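Long-range contacts in yersinopine dehydrogenase (Yersinia pestis, PDB 6C4M), which catalyses the NADPH-dependent reductive condensation of pyruvate with an amino-acid-derived intermediate, the last step in making the metallophore yersinopine: residues 106-111 with 130-135; 100-105 with 126-131. All blocks are in the same frame, centred on the assembly; numbering follows the deposited sequence.

Interaction 1 (106-111 with 130-135); sequences QRLILA and PQLKSV. With NAP (NADP nicotinamide-adenine-dinucleotide phosphate), chain B.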
loop_
_atom_site.group_PDB
_atom_site.type_symbol
_atom_site.label_atom_id
_atom_site.label_comp_id
_atom_site.label_asym_id
_atom_site.label_seq_id
_atom_site.Cartn_x
_atom_site.Cartn_y
_atom_site.Cartn_z
ATOM N N GLN A 106 -28.963 -30.733 -26.614
ATOM C CA GLN A 106 -27.765 -30.816 -27.444
ATOM C C GLN A 106 -26.567 -30.070 -26.872
ATOM O O GLN A 106 -25.445 -30.286 -27.341
ATOM C CB GLN A 106 -28.076 -30.310 -28.847
ATOM C CG GLN A 106 -29.196 -31.164 -29.460
ATOM C CD GLN A 106 -29.359 -30.961 -30.939
ATOM O OE1 GLN A 106 -28.436 -30.546 -31.621
ATOM N NE2 GLN A 106 -30.533 -31.315 -31.451
ATOM N N ARG A 107 -26.767 -29.242 -25.855
ATOM C CA ARG A 107 -25.675 -28.505 -25.234
ATOM C C ARG A 107 -25.903 -28.539 -23.731
ATOM O O ARG A 107 -27.007 -28.239 -23.250
ATOM C CB ARG A 107 -25.618 -27.071 -25.783
ATOM C CG ARG A 107 -24.605 -26.192 -25.141
ATOM C CD ARG A 107 -24.793 -24.754 -25.573
ATOM N NE ARG A 107 -24.554 -24.535 -26.994
ATOM C CZ ARG A 107 -25.430 -23.977 -27.830
ATOM N NH1 ARG A 107 -26.630 -23.599 -27.406
ATOM N NH2 ARG A 107 -25.097 -23.768 -29.096
ATOM N N LEU A 108 -24.878 -28.985 -23.007
ATOM C CA LEU A 108 -24.807 -28.829 -21.566
ATOM C C LEU A 108 -23.788 -27.747 -21.228
ATOM O O LEU A 108 -22.687 -27.709 -21.797
ATOM C CB LEU A 108 -24.401 -30.121 -20.863
ATOM C CG LEU A 108 -25.222 -31.367 -21.150
ATOM C CD1 LEU A 108 -24.693 -32.490 -20.268
ATOM C CD2 LEU A 108 -26.703 -31.101 -20.914
ATOM N N ILE A 109 -24.161 -26.859 -20.317
ATOM C CA ILE A 109 -23.237 -25.843 -19.813
ATOM C C ILE A 109 -23.048 -26.098 -18.322
ATOM O O ILE A 109 -24.021 -26.102 -17.553
ATOM C CB ILE A 109 -23.727 -24.412 -20.090
ATOM C CG1 ILE A 109 -24.001 -24.227 -21.604
ATOM C CG2 ILE A 109 -22.673 -23.412 -19.567
ATOM C CD1 ILE A 109 -24.540 -22.878 -22.027
ATOM N N LEU A 110 -21.798 -26.345 -17.910
ATOM C CA LEU A 110 -21.490 -26.564 -16.492
ATOM C C LEU A 110 -21.260 -25.210 -15.862
ATOM O O LEU A 110 -20.238 -24.570 -16.094
ATOM C CB LEU A 110 -20.287 -27.481 -16.305
ATOM C CG LEU A 110 -20.660 -28.956 -16.440
ATOM C CD1 LEU A 110 -19.439 -29.847 -16.481
ATOM C CD2 LEU A 110 -21.489 -29.361 -15.267
ATOM N N ALA A 111 -22.264 -24.757 -15.121
ATOM C CA ALA A 111 -22.214 -23.532 -14.348
ATOM C C ALA A 111 -22.048 -23.788 -12.860
ATOM O O ALA A 111 -22.319 -22.886 -12.063
ATOM C CB ALA A 111 -23.475 -22.698 -14.570
ATOM N N PRO A 130 -29.080 -38.627 -26.538
ATOM C CA PRO A 130 -28.618 -39.121 -27.847
ATOM C C PRO A 130 -28.173 -38.029 -28.797
ATOM O O PRO A 130 -27.402 -38.311 -29.725
ATOM C CB PRO A 130 -29.851 -39.859 -28.399
ATOM C CG PRO A 130 -31.030 -39.190 -27.708
ATOM C CD PRO A 130 -30.524 -38.819 -26.342
ATOM N N GLN A 131 -28.596 -36.788 -28.581
ATOM C CA GLN A 131 -28.280 -35.712 -29.506
ATOM C C GLN A 131 -27.293 -34.711 -28.917
ATOM O O GLN A 131 -27.138 -33.604 -29.451
ATOM C CB GLN A 131 -29.553 -35.002 -29.914
ATOM C CG GLN A 131 -30.538 -35.909 -30.554
ATOM C CD GLN A 131 -31.459 -35.135 -31.401
ATOM O OE1 GLN A 131 -32.384 -34.491 -30.907
ATOM N NE2 GLN A 131 -31.194 -35.141 -32.696
ATOM N N LEU A 132 -26.621 -35.084 -27.847
ATOM C CA LEU A 132 -25.653 -34.208 -27.214
ATOM C C LEU A 132 -24.531 -33.858 -28.187
ATOM O O LEU A 132 -23.872 -34.748 -28.731
ATOM C CB LEU A 132 -25.080 -34.884 -25.965
ATOM C CG LEU A 132 -24.041 -34.032 -25.224
ATOM C CD1 LEU A 132 -24.674 -32.738 -24.690
ATOM C CD2 LEU A 132 -23.439 -34.860 -24.090
ATOM N N LYS A 133 -24.303 -32.555 -28.388
ATOM C CA LYS A 133 -23.235 -32.066 -29.259
ATOM C C LYS A 133 -22.102 -31.328 -28.545
ATOM O O LYS A 133 -20.982 -31.290 -29.075
ATOM C CB LYS A 133 -23.797 -31.097 -30.304
ATOM C CG LYS A 133 -24.902 -31.638 -31.204
ATOM C CD LYS A 133 -25.202 -30.592 -32.293
ATOM C CE LYS A 133 -24.570 -30.948 -33.640
ATOM N NZ LYS A 133 -25.498 -31.784 -34.490
ATOM N N SER A 134 -22.363 -30.670 -27.414
ATOM C CA SER A 134 -21.320 -29.862 -26.800
ATOM C C SER A 134 -21.487 -29.791 -25.286
ATOM O O SER A 134 -22.599 -29.797 -24.740
ATOM C CB SER A 134 -21.317 -28.461 -27.393
ATOM O OG SER A 134 -22.547 -27.832 -27.108
ATOM N N VAL A 135 -20.346 -29.700 -24.617
ATOM C CA VAL A 135 -20.279 -29.482 -23.189
ATOM C C VAL A 135 -19.368 -28.288 -22.950
ATOM O O VAL A 135 -18.193 -28.321 -23.330
ATOM C CB VAL A 135 -19.745 -30.718 -22.461
ATOM C CG1 VAL A 135 -19.503 -30.394 -21.016
ATOM C CG2 VAL A 135 -20.739 -31.881 -22.614
HETATM P PA NAP B . -22.031 -20.543 -7.451
HETATM O O1A NAP B . -20.676 -20.782 -7.993
HETATM O O2A NAP B . -21.991 -19.992 -6.002
HETATM O O5B NAP B . -22.846 -21.969 -7.508
HETATM C C5B NAP B . -23.286 -22.356 -8.829
HETATM C C4B NAP B . -24.073 -23.673 -8.688
HETATM O O4B NAP B . -23.096 -24.707 -8.056
HETATM C C3B NAP B . -25.068 -23.556 -7.884
HETATM O O3B NAP B . -26.195 -24.376 -8.328
HETATM C C2B NAP B . -24.542 -24.157 -6.445
HETATM O O2B NAP B . -25.680 -24.664 -5.665
HETATM C C1B NAP B . -23.755 -25.128 -6.739
HETATM N N9A NAP B . -22.662 -25.101 -5.766
HETATM C C8A NAP B . -21.858 -24.151 -5.259
HETATM N N7A NAP B . -21.075 -24.788 -4.376
HETATM C C5A NAP B . -21.419 -26.114 -4.363
HETATM C C6A NAP B . -20.871 -27.129 -3.619
HETATM N N6A NAP B . -19.814 -27.225 -2.611
HETATM N N1A NAP B . -21.352 -28.378 -3.754
HETATM C C2A NAP B . -22.374 -28.635 -4.639
HETATM N N3A NAP B . -22.914 -27.621 -5.376
HETATM C C4A NAP B . -22.416 -26.342 -5.230
HETATM O O3 NAP B . -22.773 -19.429 -8.427
HETATM P PN NAP B . -22.188 -18.534 -9.641
HETATM O O1N NAP B . -23.301 -18.435 -10.588
HETATM O O2N NAP B . -21.805 -17.177 -9.002
HETATM O O5D NAP B . -20.807 -19.123 -10.370
HETATM C C5D NAP B . -20.883 -19.910 -11.588
HETATM C C4D NAP B . -19.430 -20.250 -11.978
HETATM O O4D NAP B . -18.629 -18.904 -12.291
HETATM C C3D NAP B . -18.738 -20.844 -11.028
HETATM O O3D NAP B . -17.693 -21.671 -11.739
HETATM C C2D NAP B . -17.976 -19.748 -10.275
HETATM O O2D NAP B . -16.806 -20.260 -9.840
HETATM C C1D NAP B . -17.677 -18.752 -11.412
HETATM N N1N NAP B . -17.640 -17.327 -11.003
HETATM C C2N NAP B . -18.752 -16.559 -10.971
HETATM C C3N NAP B . -18.637 -15.199 -10.603
HETATM C C7N NAP B . -19.881 -14.288 -10.546
HETATM O O7N NAP B . -19.801 -13.136 -10.710
HETATM N N7N NAP B . -21.147 -14.918 -10.282
HETATM C C4N NAP B . -17.422 -14.667 -10.275
HETATM C C5N NAP B . -16.323 -15.438 -10.304
HETATM C C6N NAP B . -16.424 -16.782 -10.680
HETATM P P2B NAP B . -26.575 -23.601 -4.687
HETATM O O1X NAP B . -25.802 -23.431 -3.397
HETATM O O2X NAP B . -26.721 -22.279 -5.361
HETATM O O3X NAP B . -27.908 -24.241 -4.375
#

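Interaction 2 (100-105 with 126-131); sequences QAVGDW and WAALPQ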
loop_
_atom_site.group_PDB
_atom_site.type_symbol
_atom_site.label_atom_id
_atom_site.label_comp_id
_atom_site.label_asym_id
_atom_site.label_seq_id
_atom_site.Cartn_x
_atom_site.Cartn_y
_atom_site.Cartn_z
ATOM N N GLN A 100 -32.263 -36.952 -13.936
ATOM C CA GLN A 100 -33.282 -36.435 -14.845
ATOM C C GLN A 100 -32.696 -35.591 -15.986
ATOM O O GLN A 100 -33.465 -34.993 -16.751
ATOM C CB GLN A 100 -34.320 -35.601 -14.079
ATOM C CG GLN A 100 -35.211 -36.394 -13.107
ATOM C CD GLN A 100 -35.972 -35.474 -12.149
ATOM O OE1 GLN A 100 -35.435 -34.468 -11.658
ATOM N NE2 GLN A 100 -37.225 -35.811 -11.882
ATOM N N ALA A 101 -31.365 -35.517 -16.113
ATOM C CA ALA A 101 -30.724 -34.760 -17.205
ATOM C C ALA A 101 -30.702 -35.648 -18.442
ATOM O O ALA A 101 -29.696 -36.270 -18.792
ATOM C CB ALA A 101 -29.324 -34.299 -16.801
ATOM N N VAL A 102 -31.861 -35.721 -19.108
ATOM C CA VAL A 102 -32.096 -36.658 -20.203
ATOM C C VAL A 102 -32.951 -36.003 -21.280
ATOM O O VAL A 102 -33.670 -35.036 -21.034
ATOM C CB VAL A 102 -32.814 -37.941 -19.736
ATOM C CG1 VAL A 102 -32.039 -38.605 -18.641
ATOM C CG2 VAL A 102 -34.225 -37.635 -19.282
ATOM N N GLY A 103 -32.921 -36.593 -22.461
ATOM C CA GLY A 103 -33.759 -36.113 -23.549
ATOM C C GLY A 103 -32.980 -35.531 -24.706
ATOM O O GLY A 103 -31.867 -35.980 -24.996
ATOM N N ASP A 104 -33.543 -34.536 -25.387
ATOM C CA ASP A 104 -32.974 -34.091 -26.648
ATOM C C ASP A 104 -31.990 -32.937 -26.487
ATOM O O ASP A 104 -31.601 -32.329 -27.494
ATOM C CB ASP A 104 -34.100 -33.697 -27.615
ATOM C CG ASP A 104 -34.874 -32.471 -27.138
ATOM O OD1 ASP A 104 -34.421 -31.825 -26.157
ATOM O OD2 ASP A 104 -35.928 -32.143 -27.734
ATOM N N TRP A 105 -31.595 -32.604 -25.252
ATOM C CA TRP A 105 -30.615 -31.554 -25.038
ATOM C C TRP A 105 -29.385 -31.782 -25.910
ATOM O O TRP A 105 -28.791 -32.862 -25.899
ATOM C CB TRP A 105 -30.194 -31.497 -23.558
ATOM C CG TRP A 105 -31.361 -31.396 -22.636
ATOM C CD1 TRP A 105 -31.857 -32.384 -21.820
ATOM C CD2 TRP A 105 -32.220 -30.262 -22.463
ATOM N NE1 TRP A 105 -32.960 -31.918 -21.137
ATOM C CE2 TRP A 105 -33.207 -30.626 -21.513
ATOM C CE3 TRP A 105 -32.234 -28.968 -22.993
ATOM C CZ2 TRP A 105 -34.203 -29.748 -21.100
ATOM C CZ3 TRP A 105 -33.221 -28.095 -22.571
ATOM C CH2 TRP A 105 -34.195 -28.493 -21.640
ATOM N N TRP A 126 -25.494 -40.377 -19.714
ATOM C CA TRP A 126 -25.089 -39.972 -21.049
ATOM C C TRP A 126 -25.874 -40.712 -22.114
ATOM O O TRP A 126 -26.191 -40.147 -23.168
ATOM C CB TRP A 126 -23.585 -40.218 -21.205
ATOM C CG TRP A 126 -22.766 -39.428 -20.212
ATOM C CD1 TRP A 126 -22.080 -39.901 -19.141
ATOM C CD2 TRP A 126 -22.558 -38.017 -20.229
ATOM N NE1 TRP A 126 -21.453 -38.880 -18.493
ATOM C CE2 TRP A 126 -21.738 -37.706 -19.136
ATOM C CE3 TRP A 126 -22.996 -36.985 -21.069
ATOM C CZ2 TRP A 126 -21.341 -36.409 -18.854
ATOM C CZ3 TRP A 126 -22.609 -35.692 -20.778
ATOM C CH2 TRP A 126 -21.787 -35.420 -19.680
ATOM N N ALA A 127 -26.201 -41.991 -21.852
ATOM C CA ALA A 127 -26.920 -42.788 -22.833
ATOM C C ALA A 127 -28.260 -42.167 -23.157
ATOM O O ALA A 127 -28.774 -42.346 -24.265
ATOM C CB ALA A 127 -27.124 -44.228 -22.322
ATOM N N ALA A 128 -28.827 -41.409 -22.221
ATOM C CA ALA A 128 -30.138 -40.805 -22.409
ATOM C C ALA A 128 -30.066 -39.418 -23.016
ATOM O O ALA A 128 -31.060 -38.685 -22.964
ATOM C CB ALA A 128 -30.878 -40.745 -21.075
ATOM N N LEU A 129 -28.908 -39.034 -23.562
ATOM C CA LEU A 129 -28.718 -37.763 -24.265
ATOM C C LEU A 129 -28.206 -38.109 -25.659
ATOM O O LEU A 129 -27.026 -37.907 -25.963
ATOM C CB LEU A 129 -27.752 -36.845 -23.497
ATOM C CG LEU A 129 -28.253 -36.405 -22.119
ATOM C CD1 LEU A 129 -27.163 -35.769 -21.283
ATOM C CD2 LEU A 129 -29.419 -35.445 -22.294
ATOM N N PRO A 130 -29.080 -38.627 -26.538
ATOM C CA PRO A 130 -28.618 -39.121 -27.847
ATOM C C PRO A 130 -28.173 -38.029 -28.797
ATOM O O PRO A 130 -27.402 -38.311 -29.725
ATOM C CB PRO A 130 -29.851 -39.859 -28.399
ATOM C CG PRO A 130 -31.030 -39.190 -27.708
ATOM C CD PRO A 130 -30.524 -38.819 -26.342
ATOM N N GLN A 131 -28.596 -36.788 -28.581
ATOM C CA GLN A 131 -28.280 -35.712 -29.506
ATOM C C GLN A 131 -27.293 -34.711 -28.917
ATOM O O GLN A 131 -27.138 -33.604 -29.451
ATOM C CB GLN A 131 -29.553 -35.002 -29.914
ATOM C CG GLN A 131 -30.538 -35.909 -30.554
ATOM C CD GLN A 131 -31.459 -35.135 -31.401
ATOM O OE1 GLN A 131 -32.384 -34.491 -30.907
ATOM N NE2 GLN A 131 -31.194 -35.141 -32.696
HETATM O O HOH W 1 -29.673 -35.393 -26.374
#

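Interaction 1 (106-111 with 130-135)
The side-chain amides of Gln106 and Gln131 lie near each other with their planes 56° apart, too steep for a stack, and NE2 of Gln106 stays 3.7 Å from OE1 of Gln131; the closer approach is lower down, where the backbone O of Gln131 lies against CG of Gln106. On the other flank of Gln106 runs the aliphatic part of Lys133, side by side and pointing the same way, with Lys133 CD 3.3 Å from OE1 of Gln106. The third flat group, the Arg107 guanidinium, has Ser134 OG at an oblique position. Gln106, Gln131 and Lys133 lie just before, and Arg107 and Ser134 at the start of, a parallel strand pair, 107-110 beside 134-137, the two strands of a beta-alpha-beta unit in the Rossmann-type dinucleotide-binding sheet.

Two N-H groups converge on one carbonyl: Gln106 O accepts from Lys133 N at 2.7 Å, tilted 24° from the carbonyl plane, and from Ser134 N at 3.1 Å, lying in that plane. Parallel pairing then continues with Leu108 N donating to Ser134 O at 3.0 Å. The bridges Arg107-Ser134 and Leu108-Val135 put their residues on opposite faces of the sheet.

On the Arg107 face, CG is anti to the backbone N (chi1 175°) and comes 3.3 Å from Ser134 OG. The polar ends divide the carboxylate of Glu226, OE1 forming a salt bridge with Arg107 NH2 and OE2 a hydrogen bond with Ser134 OG, while Trp229 forms a cation-pi contact with Arg107.

On the other face, Leu108 and Leu132 cross at about a right angle, CG of Leu108 meeting CD1 of Leu132 at 3.8 Å. Just past the C-terminal end of strand 107-110 the cofactor comes close, with Ala111 O 3.3 Å from C5D of the NADP.

Interaction 2 (100-105 with 126-131)
Ala101 is the centre of an inverse gamma turn, and its O rests against the branched end of Leu129, with CG, CD1 and CD2 each 3.6 Å away; this oxygen is buried by the contact and has no polar partner in the model. Next, Val102 meets Ala128 methyl to methyl. Its CG1, anti to the carbonyl carbon (chi1 -56°), approaches Ala128 CB to 3.4 Å, tighter than usual van der Waals contact, and Leu129 CD2 packs on Val102 CA.

Gly103 supplies the direct hydrogen bond: its N donates to Ala128 O at 2.8 Å, with an N-H...O angle of 173° that shows a nearly straight bond. At the backbone angles of Gly103 (phi 114°) a CB would be jammed against the carbonyl O of Val102. The carbonyl O of Gly103 lies beside Pro130 CD and accepts from a water at 2.7 Å. The same water donates to Trp105 O at 2.7 Å and accepts from Gln131 N at 2.8 Å, three bonds that join backbone atoms of both loops.

Asp104 touches OE1 of Gln131 through its CB, but its carboxylate turns elsewhere, OD1 forming a salt bridge with Arg48. Trp105 ends the segment with its indole ring edge-on to Leu129: CD2 of the leucine lies in the ring plane, 3.9 Å from CD1 of Trp105. Arg48 thus meets two successive residues, Asp104 by the salt bridge and Trp105 by a cation-pi contact.

Each loop leads into a parallel strand, 107-110 or 134-137, so the glycine bond and the bridging water join the two approaches to neighbouring strands, at the N-terminal ends of these strands in a Rossmann-type sheet.

The two interactions have centres 9 Å apart. Along the chain, 100-105 runs directly into 106-111, and 126-131 overlaps 130-135 at Pro130 and Gln131, so interaction 2 pairs the loops, and interaction 1 pairs their ends and the strands 107-110 and 134-137 they enter. Helix 117-121 connects these strands as a parallel beta-alpha-beta unit of the mixed sheet. Apolar contacts bind the two together: Trp126 CZ3 of interaction 2 packs 3.5 Å from Leu132 CD2 of interaction 1, and also touches Leu108 CD1. Interaction 2 thus lies at the strand starts, while NADP sits at the other end of strand 107-110, by Ala111.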